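Local coordinates for F5/8 type C domain protein (Bacteroides ovatus, PDB 4ZRX) that probably hydrolyses alpha-L-fucosidic bonds of glycans with a TIM-barrel domain and carries a C-terminal F5/8 type C domain that may bind sugars, at residues K494-L498 and K555-I561; F47-G51 and G294-H298. One frame throughout, in Å; residues are numbered along the deposited sequence.

Contact 1: K494-L498 and K555-I561; sequences KTVTL and KVQARFI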
loop_
_atom_site.group_PDB
_atom_site.type_symbol
_atom_site.label_atom_id
_atom_site.label_comp_id
_atom_site.label_asym_id
_atom_site.label_seq_id
_atom_site.Cartn_x
_atom_site.Cartn_y
_atom_site.Cartn_z
ATOM N N LYS A 494 -0.948 -0.012 -39.660
ATOM C CA LYS A 494 -1.357 -0.852 -40.796
ATOM C C LYS A 494 -2.679 -0.337 -41.339
ATOM O O LYS A 494 -3.336 0.493 -40.703
ATOM C CB LYS A 494 -1.501 -2.330 -40.394
ATOM C CG LYS A 494 -2.392 -2.567 -39.143
ATOM C CD LYS A 494 -2.683 -4.051 -38.933
ATOM C CE LYS A 494 -3.900 -4.229 -38.058
ATOM N NZ LYS A 494 -3.870 -5.473 -37.268
ATOM N N THR A 495 -3.062 -0.844 -42.516
ATOM C CA THR A 495 -4.381 -0.588 -43.082
ATOM C C THR A 495 -5.467 -1.296 -42.288
ATOM O O THR A 495 -5.415 -2.518 -42.114
ATOM C CB THR A 495 -4.463 -1.127 -44.539
ATOM O OG1 THR A 495 -3.527 -0.419 -45.339
ATOM C CG2 THR A 495 -5.878 -0.967 -45.105
ATOM N N VAL A 496 -6.450 -0.538 -41.815
ATOM C CA VAL A 496 -7.614 -1.127 -41.161
ATOM C C VAL A 496 -8.910 -0.564 -41.708
ATOM O O VAL A 496 -8.913 0.452 -42.403
ATOM C CB VAL A 496 -7.576 -0.886 -39.628
ATOM C CG1 VAL A 496 -6.412 -1.677 -39.036
ATOM C CG2 VAL A 496 -7.499 0.639 -39.278
ATOM N N THR A 497 -10.005 -1.227 -41.353
ATOM C CA THR A 497 -11.325 -0.695 -41.590
ATOM C C THR A 497 -11.928 -0.293 -40.260
ATOM O O THR A 497 -12.030 -1.114 -39.341
ATOM C CB THR A 497 -12.167 -1.706 -42.303
ATOM O OG1 THR A 497 -11.476 -2.082 -43.502
ATOM C CG2 THR A 497 -13.532 -1.126 -42.667
ATOM N N LEU A 498 -12.343 0.969 -40.182
ATOM C CA LEU A 498 -12.883 1.565 -38.954
ATOM C C LEU A 498 -14.422 1.650 -38.929
ATOM O O LEU A 498 -15.032 1.994 -39.933
ATOM C CB LEU A 498 -12.323 2.967 -38.783
ATOM C CG LEU A 498 -10.802 3.142 -38.776
ATOM C CD1 LEU A 498 -10.504 4.586 -38.462
ATOM C CD2 LEU A 498 -10.091 2.198 -37.819
ATOM N N LYS A 555 -18.322 1.971 -43.349
ATOM C CA LYS A 555 -17.023 1.413 -43.002
ATOM C C LYS A 555 -15.952 2.283 -43.664
ATOM O O LYS A 555 -16.080 2.650 -44.821
ATOM C CB LYS A 555 -16.957 -0.035 -43.457
ATOM C CG LYS A 555 -18.065 -0.918 -42.798
ATOM C CD LYS A 555 -17.937 -2.399 -43.149
ATOM C CE LYS A 555 -17.920 -2.614 -44.640
ATOM N NZ LYS A 555 -18.105 -4.052 -44.944
ATOM N N VAL A 556 -14.923 2.666 -42.915
ATOM C CA VAL A 556 -13.956 3.653 -43.378
ATOM C C VAL A 556 -12.563 3.009 -43.418
ATOM O O VAL A 556 -12.018 2.639 -42.372
ATOM C CB VAL A 556 -13.970 4.852 -42.417
ATOM C CG1 VAL A 556 -12.811 5.832 -42.672
ATOM C CG2 VAL A 556 -15.290 5.567 -42.479
ATOM N N GLN A 557 -11.981 2.882 -44.605
ATOM C CA GLN A 557 -10.644 2.321 -44.715
ATOM C C GLN A 557 -9.617 3.416 -44.380
ATOM O O GLN A 557 -9.772 4.584 -44.782
ATOM C CB GLN A 557 -10.411 1.713 -46.087
ATOM C CG GLN A 557 -9.374 0.577 -46.060
ATOM C CD GLN A 557 -9.311 -0.181 -47.390
ATOM O OE1 GLN A 557 -10.320 -0.326 -48.071
ATOM N NE2 GLN A 557 -8.133 -0.669 -47.754
ATOM N N ALA A 558 -8.595 3.051 -43.602
ATOM C CA ALA A 558 -7.611 4.030 -43.185
ATOM C C ALA A 558 -6.270 3.413 -42.761
ATOM O O ALA A 558 -6.205 2.288 -42.250
ATOM C CB ALA A 558 -8.167 4.911 -42.064
ATOM N N ARG A 559 -5.214 4.164 -43.045
ATOM C CA ARG A 559 -3.866 3.909 -42.537
ATOM C C ARG A 559 -3.485 5.039 -41.601
ATOM O O ARG A 559 -2.885 4.789 -40.545
ATOM C CB ARG A 559 -2.867 3.802 -43.691
ATOM C CG ARG A 559 -1.364 3.798 -43.317
ATOM C CD ARG A 559 -1.014 2.615 -42.479
ATOM N NE ARG A 559 0.328 2.731 -41.908
ATOM C CZ ARG A 559 1.376 1.979 -42.237
ATOM N NH1 ARG A 559 1.292 1.003 -43.146
ATOM N NH2 ARG A 559 2.530 2.191 -41.615
ATOM N N PHE A 560 -3.793 6.274 -42.013
ATOM C CA PHE A 560 -3.526 7.479 -41.238
ATOM C C PHE A 560 -4.858 8.106 -40.873
ATOM O O PHE A 560 -5.811 7.995 -41.625
ATOM C CB PHE A 560 -2.699 8.509 -42.032
ATOM C CG PHE A 560 -1.322 8.012 -42.465
ATOM C CD1 PHE A 560 -1.182 7.212 -43.606
ATOM C CD2 PHE A 560 -0.168 8.404 -41.780
ATOM C CE1 PHE A 560 0.099 6.754 -44.031
ATOM C CE2 PHE A 560 1.118 7.966 -42.208
ATOM C CZ PHE A 560 1.241 7.138 -43.334
ATOM N N ILE A 561 -4.927 8.756 -39.710
ATOM C CA ILE A 561 -6.106 9.532 -39.339
ATOM C C ILE A 561 -5.640 10.891 -38.921
ATOM O O ILE A 561 -4.497 11.063 -38.523
ATOM C CB ILE A 561 -6.958 8.884 -38.222
ATOM C CG1 ILE A 561 -6.155 8.748 -36.903
ATOM C CG2 ILE A 561 -7.444 7.517 -38.689
ATOM C CD1 ILE A 561 -6.971 8.062 -35.778
#

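Contact 2: F47-G51 and G294-H298; sequences FLHFG and GWFYH. With EDO (1,2-ethanediol), chain D.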
loop_
_atom_site.group_PDB
_atom_site.type_symbol
_atom_site.label_atom_id
_atom_site.label_comp_id
_atom_site.label_asym_id
_atom_site.label_seq_id
_atom_site.Cartn_x
_atom_site.Cartn_y
_atom_site.Cartn_z
ATOM N N PHE A 47 -2.616 -9.560 4.303
ATOM C CA PHE A 47 -3.959 -9.393 4.883
ATOM C C PHE A 47 -4.865 -10.347 4.103
ATOM O O PHE A 47 -4.741 -10.468 2.866
ATOM C CB PHE A 47 -4.446 -7.964 4.658
ATOM C CG PHE A 47 -4.957 -7.206 5.860
ATOM C CD1 PHE A 47 -5.658 -7.788 6.886
ATOM C CD2 PHE A 47 -4.864 -5.808 5.833
ATOM C CE1 PHE A 47 -6.159 -6.975 7.941
ATOM C CE2 PHE A 47 -5.347 -5.017 6.849
ATOM C CZ PHE A 47 -6.009 -5.614 7.911
ATOM N N LEU A 48 -5.789 -11.016 4.816
ATOM C CA LEU A 48 -6.842 -11.789 4.244
ATOM C C LEU A 48 -8.202 -11.275 4.710
ATOM O O LEU A 48 -8.685 -11.625 5.810
ATOM C CB LEU A 48 -6.674 -13.253 4.635
ATOM C CG LEU A 48 -5.395 -13.948 4.184
ATOM C CD1 LEU A 48 -5.158 -15.253 4.976
ATOM C CD2 LEU A 48 -5.463 -14.247 2.686
ATOM N N HIS A 49 -8.820 -10.410 3.932
ATOM C CA HIS A 49 -10.196 -10.021 4.166
ATOM C C HIS A 49 -11.106 -11.075 3.564
ATOM O O HIS A 49 -11.149 -11.266 2.346
ATOM C CB HIS A 49 -10.506 -8.655 3.592
ATOM C CG HIS A 49 -10.007 -7.519 4.405
ATOM N ND1 HIS A 49 -8.672 -7.218 4.533
ATOM C CD2 HIS A 49 -10.670 -6.557 5.069
ATOM C CE1 HIS A 49 -8.543 -6.154 5.296
ATOM N NE2 HIS A 49 -9.746 -5.723 5.608
ATOM N N PHE A 50 -11.843 -11.743 4.457
ATOM C CA PHE A 50 -12.716 -12.841 4.126
ATOM C C PHE A 50 -13.811 -12.892 5.169
ATOM O O PHE A 50 -13.593 -12.684 6.363
ATOM C CB PHE A 50 -11.924 -14.139 4.109
ATOM C CG PHE A 50 -12.720 -15.308 3.611
ATOM C CD1 PHE A 50 -13.201 -15.343 2.304
ATOM C CD2 PHE A 50 -12.943 -16.387 4.444
ATOM C CE1 PHE A 50 -13.901 -16.440 1.842
ATOM C CE2 PHE A 50 -13.700 -17.457 3.997
ATOM C CZ PHE A 50 -14.153 -17.511 2.689
ATOM N N GLY A 51 -15.039 -13.079 4.732
ATOM C CA GLY A 51 -16.175 -13.159 5.645
ATOM C C GLY A 51 -17.494 -13.141 4.930
ATOM O O GLY A 51 -17.592 -13.487 3.734
ATOM N N GLY A 294 -11.031 -2.813 -3.726
ATOM C CA GLY A 294 -11.676 -3.091 -2.459
ATOM C C GLY A 294 -10.843 -4.085 -1.609
ATOM O O GLY A 294 -9.908 -4.694 -2.103
ATOM N N TRP A 295 -11.152 -4.158 -0.328
ATOM C CA TRP A 295 -10.567 -5.118 0.577
ATOM C C TRP A 295 -11.142 -6.493 0.438
ATOM O O TRP A 295 -10.428 -7.493 0.570
ATOM C CB TRP A 295 -10.689 -4.621 2.033
ATOM C CG TRP A 295 -9.992 -3.312 2.301
ATOM C CD1 TRP A 295 -10.565 -2.073 2.395
ATOM C CD2 TRP A 295 -8.607 -3.148 2.533
ATOM N NE1 TRP A 295 -9.591 -1.125 2.650
ATOM C CE2 TRP A 295 -8.373 -1.770 2.726
ATOM C CE3 TRP A 295 -7.551 -4.025 2.631
ATOM C CZ2 TRP A 295 -7.089 -1.268 3.038
ATOM C CZ3 TRP A 295 -6.290 -3.534 2.870
ATOM C CH2 TRP A 295 -6.067 -2.165 3.104
ATOM N N PHE A 296 -12.465 -6.594 0.298
ATOM C CA PHE A 296 -13.088 -7.881 0.127
ATOM C C PHE A 296 -13.111 -8.246 -1.342
ATOM O O PHE A 296 -12.869 -7.396 -2.208
ATOM C CB PHE A 296 -14.482 -7.919 0.741
ATOM C CG PHE A 296 -14.455 -7.979 2.238
ATOM C CD1 PHE A 296 -14.376 -6.823 2.982
ATOM C CD2 PHE A 296 -14.418 -9.186 2.901
ATOM C CE1 PHE A 296 -14.323 -6.873 4.381
ATOM C CE2 PHE A 296 -14.347 -9.234 4.270
ATOM C CZ PHE A 296 -14.300 -8.104 5.006
ATOM N N TYR A 297 -13.301 -9.528 -1.601
ATOM C CA TYR A 297 -13.316 -10.041 -2.966
ATOM C C TYR A 297 -14.569 -9.566 -3.728
ATOM O O TYR A 297 -15.711 -9.750 -3.248
ATOM C CB TYR A 297 -13.257 -11.540 -2.983
ATOM C CG TYR A 297 -13.310 -12.027 -4.385
ATOM C CD1 TYR A 297 -12.147 -12.120 -5.177
ATOM C CD2 TYR A 297 -14.531 -12.351 -4.944
ATOM C CE1 TYR A 297 -12.227 -12.509 -6.505
ATOM C CE2 TYR A 297 -14.636 -12.801 -6.286
ATOM C CZ TYR A 297 -13.479 -12.859 -7.056
ATOM O OH TYR A 297 -13.542 -13.277 -8.381
ATOM N N HIS A 298 -14.354 -8.997 -4.915
ATOM C CA HIS A 298 -15.463 -8.707 -5.832
ATOM C C HIS A 298 -15.075 -9.238 -7.171
ATOM O O HIS A 298 -14.019 -8.892 -7.676
ATOM C CB HIS A 298 -15.668 -7.213 -5.964
ATOM C CG HIS A 298 -15.892 -6.562 -4.659
ATOM N ND1 HIS A 298 -17.099 -6.620 -4.000
ATOM C CD2 HIS A 298 -15.037 -5.906 -3.844
ATOM C CE1 HIS A 298 -16.968 -6.024 -2.820
ATOM N NE2 HIS A 298 -15.728 -5.587 -2.702
HETATM C C1 EDO D . -9.345 -2.955 7.364
HETATM O O1 EDO D . -10.588 -3.427 6.844
HETATM C C2 EDO D . -8.797 -1.925 6.395
HETATM O O2 EDO D . -9.792 -0.913 6.174
HETATM O O HOH W 1 -13.046 -11.751 0.414
#

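Contact 1: K494-L498 and K555-I561
Strands 495-498 and 555-558 run antiparallel, their axes 4.4 Å apart at 160°. Two hydrogen-bonded pairs fix the register: V496 N to A558 O and A558 N to V496 O are both 2.9 Å, while L498 N to V556 O is 2.8 Å and V556 N to L498 O 3.1 Å. Between them sits the non-hydrogen-bonded pair T497-Q557. On the face of V496, L498, V556 and A558, the largest bump is L498: its CB meets V556 CB at 4.4 Å, and its CD1 fills the hollow above the small A558, 4.3 Å from A558 CB and 4.2 Å from I561 CG2. T497 and Q557 point to the opposite face, where T497 CG2 lies 3.7 Å from K555 CB and T495 CG2 3.5 Å from Q557 NE2. Both chains turn a corner where the pairing ends, at K494 and R559; R559 CD packs 3.6 Å from K494 C, and its guanidinium reaches a salt bridge with D491. At R559 the chain passes from one sheet of the F5/8 type C beta-sandwich to the other, and R559 and F560 form a classic beta bulge opposite S523. Strand 580-584 supplies V582 and V584 against L498, and strand 517-523 presents V522 to V556 and A558.

Contact 2: F47-G51 and G294-H298
G294 opens the segment on the loop that follows strand 279-290, held by hydrogen bonds to S290 and E301. W295 comes next and turns its side chain toward H49. Its five-membered ring forms an offset stack with the H49 imidazole, centroids 5.0 Å apart and planes at 29°, and W295 CB makes a CH-pi contact 3.8 Å from the centroid of the H49 ring. Farther out, W295 CZ3 touches F47 CD2 at 4.0 Å, while W295 NE1 is hydrogen-bonded to E230. These segments lie at the C-terminal end of the barrel strands, where TIM-barrel enzymes keep their active site: H49 directly follows strand 44-48, and with F47, W295 and F296 it forms an aromatic cluster. N328 holds H49 ND1, leaving NE2 directed at a 1,2-ethanediol, probably from the crystallisation liquor, whose O1 is hydrogen-bonded to H49 NE2 at 2.7 Å; E230 and H98 bind the same molecule. F296 then offers its ring face to the edge of H49, centroids 5.2 Å apart and planes at 89°; H49 CB lies over that face, 3.9 Å from the centroid, and F296 CE2 approaches F50 N to 3.5 Å. At Y297 the link is a water, which accepts from Y297 N (3.0 Å) and donates to H49 O (2.8 Å). H298 ends the segment bonded to E59, the same carboxylate that receives F296 N.

Contact 2 closes in the chain before contact 1 opens, and each joins parts of a different domain: 47-51 with 294-298 belongs to the alpha-L-fucosidase barrel, 494-498 with 555-561 to the F5/8 type C module. Their centres are 45 Å apart and their nearest atoms about 31 Å, so they do not touch. Contact 2 lies about 15 Å from the centre of the chain and lines the pocket occupied by 1,2-ethanediol, consistent with a catalytic site for fucosides. Contact 1 lies about 43 Å from that centre, in the C-terminal domain and well away from the pocket. It concerns backbone pairing within a beta-sandwich, whereas contact 2 gathers aromatic side chains from a barrel strand end and two loops.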